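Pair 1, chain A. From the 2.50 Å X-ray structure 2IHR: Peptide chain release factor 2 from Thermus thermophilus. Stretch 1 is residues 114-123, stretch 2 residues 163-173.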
# COMPACT_ATOMS: atom_id res chain seq x y z
N LYS A 114 0.95 4.90 6.76
CA LYS A 114 0.78 6.10 5.93
C LYS A 114 -0.13 6.01 4.72
O LYS A 114 -0.39 4.93 4.18
CB LYS A 114 2.16 6.63 5.49
CG LYS A 114 2.68 7.83 6.33
CD LYS A 114 3.52 7.40 7.54
CE LYS A 114 3.94 8.59 8.41
NZ LYS A 114 5.12 8.29 9.28
N ASN A 115 -0.61 7.16 4.28
CA ASN A 115 -1.44 7.21 3.11
C ASN A 115 -0.60 6.79 1.94
O ASN A 115 0.62 6.71 2.05
CB ASN A 115 -2.02 8.58 2.93
CG ASN A 115 -2.93 8.93 4.07
OD1 ASN A 115 -3.57 9.98 4.07
ND2 ASN A 115 -3.01 8.04 5.06
N ALA A 116 -1.25 6.52 0.81
CA ALA A 116 -0.54 6.02 -0.34
C ALA A 116 -0.60 6.84 -1.61
O ALA A 116 -1.62 7.50 -1.92
CB ALA A 116 -1.01 4.60 -0.60
N ILE A 117 0.53 6.83 -2.32
CA ILE A 117 0.68 7.51 -3.62
C ILE A 117 0.87 6.36 -4.61
O ILE A 117 1.93 5.70 -4.63
CB ILE A 117 1.93 8.38 -3.67
CG1 ILE A 117 1.88 9.42 -2.55
CG2 ILE A 117 2.05 9.02 -5.07
CD1 ILE A 117 3.21 10.09 -2.26
N LEU A 118 -0.19 6.11 -5.38
CA LEU A 118 -0.25 5.04 -6.37
C LEU A 118 -0.23 5.66 -7.78
O LEU A 118 -0.97 6.63 -8.06
CB LEU A 118 -1.51 4.19 -6.13
CG LEU A 118 -1.87 3.03 -7.09
CD1 LEU A 118 -2.42 1.82 -6.30
CD2 LEU A 118 -2.87 3.52 -8.13
N THR A 119 0.64 5.11 -8.64
CA THR A 119 0.80 5.64 -10.00
C THR A 119 0.68 4.55 -11.06
O THR A 119 1.27 3.48 -10.93
CB THR A 119 2.20 6.30 -10.19
OG1 THR A 119 2.55 7.07 -9.04
CG2 THR A 119 2.22 7.19 -11.43
N ILE A 120 -0.03 4.86 -12.15
CA ILE A 120 -0.28 3.92 -13.25
C ILE A 120 0.13 4.47 -14.60
O ILE A 120 -0.21 5.59 -14.95
CB ILE A 120 -1.78 3.55 -13.33
CG1 ILE A 120 -2.20 2.81 -12.05
CG2 ILE A 120 -2.06 2.64 -14.53
CD1 ILE A 120 -3.58 3.11 -11.59
N GLN A 121 0.87 3.68 -15.37
CA GLN A 121 1.25 4.12 -16.71
C GLN A 121 1.09 2.93 -17.61
O GLN A 121 1.39 1.82 -17.21
CB GLN A 121 2.71 4.58 -16.71
CG GLN A 121 2.89 5.95 -16.08
CD GLN A 121 4.32 6.41 -16.04
OE1 GLN A 121 5.12 5.97 -15.20
NE2 GLN A 121 4.66 7.31 -16.95
N PRO A 122 0.56 3.13 -18.82
CA PRO A 122 0.44 1.94 -19.68
C PRO A 122 1.82 1.38 -20.08
O PRO A 122 2.84 2.02 -19.90
CB PRO A 122 -0.37 2.43 -20.89
CG PRO A 122 -0.24 3.95 -20.88
CD PRO A 122 -0.14 4.30 -19.39
N GLY A 123 1.85 0.15 -20.58
CA GLY A 123 3.09 -0.47 -21.00
C GLY A 123 2.83 -0.79 -22.45
O GLY A 123 2.25 0.03 -23.17
N GLY A 163 -8.53 5.71 -23.24
CA GLY A 163 -8.00 5.45 -21.92
C GLY A 163 -7.01 6.49 -21.49
O GLY A 163 -6.97 7.58 -22.05
N ILE A 164 -6.20 6.14 -20.52
CA ILE A 164 -5.25 7.08 -20.00
C ILE A 164 -3.80 6.78 -20.34
O ILE A 164 -3.44 5.63 -20.59
CB ILE A 164 -5.41 7.18 -18.48
CG1 ILE A 164 -5.14 5.80 -17.83
CG2 ILE A 164 -6.80 7.76 -18.20
CD1 ILE A 164 -5.00 5.84 -16.34
N ASP A 165 -2.97 7.82 -20.35
CA ASP A 165 -1.56 7.68 -20.65
C ASP A 165 -0.75 7.78 -19.39
O ASP A 165 0.45 7.45 -19.36
CB ASP A 165 -1.10 8.74 -21.62
CG ASP A 165 -0.92 8.21 -23.02
OD1 ASP A 165 -0.24 7.16 -23.20
OD2 ASP A 165 -1.47 8.84 -23.94
N TYR A 166 -1.43 8.21 -18.33
CA TYR A 166 -0.80 8.34 -17.04
C TYR A 166 -1.87 8.75 -16.01
O TYR A 166 -2.87 9.41 -16.34
CB TYR A 166 0.31 9.38 -17.14
CG TYR A 166 0.98 9.78 -15.84
CD1 TYR A 166 0.31 10.58 -14.90
CD2 TYR A 166 2.26 9.30 -15.51
CE1 TYR A 166 0.88 10.90 -13.68
CE2 TYR A 166 2.86 9.61 -14.27
CZ TYR A 166 2.14 10.41 -13.36
OH TYR A 166 2.65 10.70 -12.11
N ALA A 167 -1.68 8.32 -14.78
CA ALA A 167 -2.61 8.67 -13.71
C ALA A 167 -1.85 8.49 -12.43
O ALA A 167 -1.01 7.61 -12.35
CB ALA A 167 -3.83 7.75 -13.73
N GLN A 168 -2.12 9.35 -11.46
CA GLN A 168 -1.48 9.30 -10.15
C GLN A 168 -2.42 9.80 -9.05
O GLN A 168 -2.84 10.95 -9.04
CB GLN A 168 -0.21 10.13 -10.13
CG GLN A 168 0.37 10.21 -8.74
CD GLN A 168 1.62 11.01 -8.72
OE1 GLN A 168 1.60 12.24 -8.87
NE2 GLN A 168 2.75 10.32 -8.58
N ILE A 169 -2.72 8.92 -8.10
CA ILE A 169 -3.63 9.25 -7.03
C ILE A 169 -3.05 9.17 -5.62
O ILE A 169 -1.98 8.60 -5.38
CB ILE A 169 -4.87 8.37 -7.09
CG1 ILE A 169 -4.51 6.91 -6.73
CG2 ILE A 169 -5.46 8.46 -8.48
CD1 ILE A 169 -5.76 5.96 -6.52
N LEU A 170 -3.79 9.78 -4.70
CA LEU A 170 -3.42 9.84 -3.30
C LEU A 170 -4.61 9.24 -2.59
O LEU A 170 -5.74 9.76 -2.68
CB LEU A 170 -3.23 11.30 -2.90
CG LEU A 170 -2.85 11.62 -1.46
CD1 LEU A 170 -1.60 10.92 -1.08
CD2 LEU A 170 -2.70 13.11 -1.34
N VAL A 171 -4.33 8.13 -1.91
CA VAL A 171 -5.35 7.38 -1.20
C VAL A 171 -5.12 7.60 0.26
O VAL A 171 -4.12 7.15 0.82
CB VAL A 171 -5.26 5.84 -1.58
CG1 VAL A 171 -6.27 4.99 -0.76
CG2 VAL A 171 -5.53 5.68 -3.07
N LYS A 172 -6.07 8.29 0.87
CA LYS A 172 -5.99 8.65 2.29
C LYS A 172 -6.86 7.80 3.21
O LYS A 172 -8.08 7.74 3.08
CB LYS A 172 -6.35 10.13 2.42
CG LYS A 172 -5.60 11.06 1.45
CD LYS A 172 -6.21 12.43 1.51
CE LYS A 172 -5.23 13.49 1.07
NZ LYS A 172 -5.62 14.86 1.56
N GLY A 173 -6.20 7.15 4.16
CA GLY A 173 -6.88 6.29 5.11
C GLY A 173 -5.81 5.48 5.83
O GLY A 173 -4.66 5.41 5.38

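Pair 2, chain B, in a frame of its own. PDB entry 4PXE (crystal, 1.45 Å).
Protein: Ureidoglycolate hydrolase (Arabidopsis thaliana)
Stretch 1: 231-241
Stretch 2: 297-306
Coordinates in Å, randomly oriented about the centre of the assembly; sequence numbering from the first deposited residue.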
# COMPACT_ATOMS: atom_id res chain seq x y z
N PRO B 231 8.05 -15.45 19.82
CA PRO B 231 7.52 -14.74 18.65
C PRO B 231 7.85 -15.39 17.31
O PRO B 231 8.93 -15.97 17.14
CB PRO B 231 8.24 -13.39 18.75
CG PRO B 231 9.61 -13.77 19.29
CD PRO B 231 9.39 -14.97 20.19
N ALA B 232 6.93 -15.28 16.37
CA ALA B 232 7.19 -15.71 15.00
C ALA B 232 6.59 -14.74 13.99
O ALA B 232 5.64 -14.01 14.31
CB ALA B 232 6.64 -17.12 14.75
N SER B 233 7.13 -14.73 12.78
CA SER B 233 6.52 -13.94 11.72
C SER B 233 6.65 -14.66 10.38
O SER B 233 7.59 -15.41 10.15
CB SER B 233 7.10 -12.53 11.65
OG SER B 233 8.37 -12.53 11.06
N LEU B 234 5.65 -14.43 9.53
CA LEU B 234 5.54 -15.10 8.25
C LEU B 234 5.32 -14.06 7.15
O LEU B 234 4.65 -13.05 7.37
CB LEU B 234 4.33 -16.03 8.25
CG LEU B 234 4.01 -16.90 9.47
CD1 LEU B 234 2.69 -17.63 9.28
CD2 LEU B 234 5.13 -17.89 9.70
N LYS B 235 5.88 -14.32 5.97
CA LYS B 235 5.57 -13.56 4.77
C LYS B 235 4.91 -14.50 3.77
O LYS B 235 5.43 -15.59 3.50
CB LYS B 235 6.84 -13.02 4.12
CG LYS B 235 7.34 -11.71 4.68
CD LYS B 235 8.11 -10.94 3.61
CE LYS B 235 9.35 -11.70 3.15
NZ LYS B 235 10.09 -10.94 2.09
N VAL B 236 3.78 -14.08 3.21
CA VAL B 236 3.02 -14.92 2.29
C VAL B 236 2.65 -14.11 1.06
O VAL B 236 2.23 -12.95 1.16
CB VAL B 236 1.74 -15.46 2.95
CG1 VAL B 236 0.99 -16.38 2.01
CG2 VAL B 236 2.09 -16.19 4.25
N GLU B 237 2.82 -14.71 -0.11
CA GLU B 237 2.35 -14.10 -1.34
C GLU B 237 1.53 -15.07 -2.18
O GLU B 237 1.85 -16.26 -2.27
CB GLU B 237 3.51 -13.53 -2.17
CG GLU B 237 4.28 -12.44 -1.44
CD GLU B 237 5.19 -11.64 -2.35
OE1 GLU B 237 5.52 -12.11 -3.46
OE2 GLU B 237 5.58 -10.52 -1.94
N PHE B 238 0.46 -14.55 -2.76
CA PHE B 238 -0.36 -15.29 -3.72
C PHE B 238 -0.25 -14.61 -5.08
O PHE B 238 -0.17 -13.38 -5.15
CB PHE B 238 -1.83 -15.28 -3.31
CG PHE B 238 -2.13 -16.02 -2.03
CD1 PHE B 238 -2.20 -17.41 -2.02
CD2 PHE B 238 -2.40 -15.32 -0.87
CE1 PHE B 238 -2.52 -18.08 -0.86
CE2 PHE B 238 -2.72 -16.00 0.30
CZ PHE B 238 -2.77 -17.37 0.30
N GLU B 239 -0.24 -15.40 -6.15
CA GLU B 239 -0.24 -14.84 -7.51
C GLU B 239 -1.38 -15.38 -8.35
O GLU B 239 -1.66 -16.58 -8.34
CB GLU B 239 1.10 -15.12 -8.22
CG GLU B 239 2.27 -14.29 -7.70
CD GLU B 239 3.60 -14.68 -8.31
OE1 GLU B 239 3.67 -15.75 -8.95
OE2 GLU B 239 4.59 -13.93 -8.13
N GLY B 240 -2.06 -14.48 -9.08
CA GLY B 240 -3.11 -14.85 -10.01
C GLY B 240 -2.91 -14.14 -11.33
O GLY B 240 -1.88 -13.50 -11.55
N ASN B 241 -3.88 -14.25 -12.23
CA ASN B 241 -3.72 -13.71 -13.58
C ASN B 241 -4.01 -12.22 -13.71
O ASN B 241 -3.56 -11.57 -14.64
CB ASN B 241 -4.59 -14.49 -14.56
CG ASN B 241 -4.17 -15.93 -14.70
OD1 ASN B 241 -2.98 -16.23 -14.80
ND2 ASN B 241 -5.14 -16.83 -14.70
N PRO B 297 -6.58 -7.80 -8.50
CA PRO B 297 -5.24 -8.05 -7.97
C PRO B 297 -4.60 -9.33 -8.51
O PRO B 297 -5.21 -10.40 -8.42
CB PRO B 297 -5.47 -8.17 -6.45
CG PRO B 297 -6.70 -7.35 -6.20
CD PRO B 297 -7.57 -7.54 -7.44
N SER B 298 -3.39 -9.20 -9.05
CA SER B 298 -2.63 -10.35 -9.56
C SER B 298 -1.59 -10.82 -8.55
O SER B 298 -1.03 -11.90 -8.70
CB SER B 298 -1.95 -10.03 -10.90
OG SER B 298 -1.12 -8.88 -10.80
N LYS B 299 -1.31 -10.00 -7.55
CA LYS B 299 -0.41 -10.40 -6.47
C LYS B 299 -0.93 -9.83 -5.17
O LYS B 299 -1.40 -8.70 -5.12
CB LYS B 299 1.01 -9.89 -6.72
CG LYS B 299 1.73 -10.53 -7.88
CD LYS B 299 3.23 -10.36 -7.75
CE LYS B 299 3.62 -8.91 -7.49
NZ LYS B 299 5.10 -8.75 -7.36
N SER B 300 -0.86 -10.63 -4.11
CA SER B 300 -1.12 -10.12 -2.78
C SER B 300 0.02 -10.53 -1.86
O SER B 300 0.66 -11.56 -2.08
CB SER B 300 -2.46 -10.61 -2.25
OG SER B 300 -2.49 -12.03 -2.15
N HIS B 301 0.27 -9.71 -0.85
CA HIS B 301 1.42 -9.86 0.03
C HIS B 301 0.92 -9.64 1.44
O HIS B 301 0.39 -8.57 1.75
CB HIS B 301 2.46 -8.79 -0.35
CG HIS B 301 3.62 -8.70 0.59
ND1 HIS B 301 4.82 -9.35 0.37
CD2 HIS B 301 3.78 -8.00 1.74
CE1 HIS B 301 5.66 -9.08 1.36
NE2 HIS B 301 5.05 -8.26 2.20
N LEU B 302 1.07 -10.66 2.29
CA LEU B 302 0.68 -10.57 3.70
C LEU B 302 1.89 -10.74 4.58
O LEU B 302 2.78 -11.54 4.27
CB LEU B 302 -0.29 -11.68 4.10
CG LEU B 302 -1.59 -11.86 3.35
CD1 LEU B 302 -1.33 -12.78 2.16
CD2 LEU B 302 -2.67 -12.43 4.27
N GLU B 303 1.92 -10.01 5.69
CA GLU B 303 2.91 -10.27 6.72
C GLU B 303 2.16 -10.53 8.01
O GLU B 303 1.31 -9.73 8.43
CB GLU B 303 3.91 -9.12 6.84
CG GLU B 303 4.56 -8.83 5.50
CD GLU B 303 5.73 -7.87 5.57
OE1 GLU B 303 6.32 -7.71 6.66
OE2 GLU B 303 6.06 -7.29 4.52
N ILE B 304 2.47 -11.66 8.62
CA ILE B 304 1.69 -12.23 9.71
C ILE B 304 2.57 -12.36 10.95
O ILE B 304 3.69 -12.86 10.86
CB ILE B 304 1.18 -13.63 9.32
CG1 ILE B 304 0.34 -13.54 8.04
CG2 ILE B 304 0.37 -14.25 10.45
CD1 ILE B 304 -0.03 -14.91 7.43
N ASP B 305 2.05 -11.90 12.09
CA ASP B 305 2.76 -11.96 13.37
C ASP B 305 1.98 -12.95 14.22
O ASP B 305 0.76 -12.87 14.30
CB ASP B 305 2.74 -10.56 14.00
CG ASP B 305 3.36 -10.52 15.38
OD1 ASP B 305 2.75 -11.03 16.33
OD2 ASP B 305 4.45 -9.93 15.50
N THR B 306 2.66 -13.91 14.84
CA THR B 306 1.96 -14.80 15.76
C THR B 306 2.86 -15.21 16.92
O THR B 306 4.07 -15.40 16.74
CB THR B 306 1.31 -16.03 15.05
OG1 THR B 306 0.44 -16.73 15.95
CG2 THR B 306 2.36 -16.98 14.49
O HOH W 1 6.21 -12.03 16.32
O HOH W 2 6.97 -10.37 -5.41

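The sharpest difference between the two pairs lies at one matched cross-strand site, where the same backbone carries either a neutral or a charged hydrogen bond. In pair 1, Gln A168 NE2 donates to Thr A119 OG1 over 3.3 Å. In pair 2, the equivalent positions are His B301 and Glu B237, and His B301 ND1 donates to Glu B237 OE2 at 2.7 Å, with the carboxylate oxygen at the edge of the imidazole ring, near its plane, where the ring nitrogen can reach it. The histidine is used twice: besides this cross-strand bond, His B301 NE2 donates to Glu B303 OE2, also at 2.7 Å, within its own strand. The position matching Glu B303 in pair 1 is Leu A170, whose CD1 instead lies 4.1 Å from Ile A117 CG1, an apolar contact. Ile A117 in turn matches Lys B235, whose aliphatic CG approaches Glu B303 CG at 4.1 Å.

Beneath these differences the frame is nearly identical. Both pairs are antiparallel strands, with axes 4.7 Å apart at closest approach and directions differing by 161° in pair 1 and 165° in pair 2; fourteen central residues superpose with an RMSD of 0.4 Å. Hydrogen-bonded and non-hydrogen-bonded pairs alternate in the same register. Ala A116 with Val A171 corresponds to Leu B234 with Ile B304, and Ala A116 N reaches Val A171 O at 2.9 Å much as Leu B234 N reaches Ile B304 O at 2.8 Å.

The face bearing Leu A118 and Ile A169, or Val B236 and Leu B302, is buried in both, but its bulk is distributed differently. Leu A118 CD2 meets Ile A169 CG1 at 4.0 Å. In pair 2 the smaller Val B236 faces Leu B302, with Val B236 CB 4.2 Å from Leu B302 CD1, and that same methyl lies 4.0 Å from Phe B238 CE2. Phe B238 replaces Ile A120, while Ser B300 replaces Ala A167; Ser B300 OG sits at the edge of the phenylalanine ring, 3.5 Å from Phe B238 CB.

The frames part at Pro A122 and Gly B240, whose CA atoms fall 1.5 Å apart. Gly B240 N donates to Ser B298 O at 2.8 Å, extending the ladder; proline has no amide hydrogen, and Pro A122 CD instead packs 3.2 Å from Asp A165 O. A shared backbone fixes the register, then, while leaving the chemistry of each rung open.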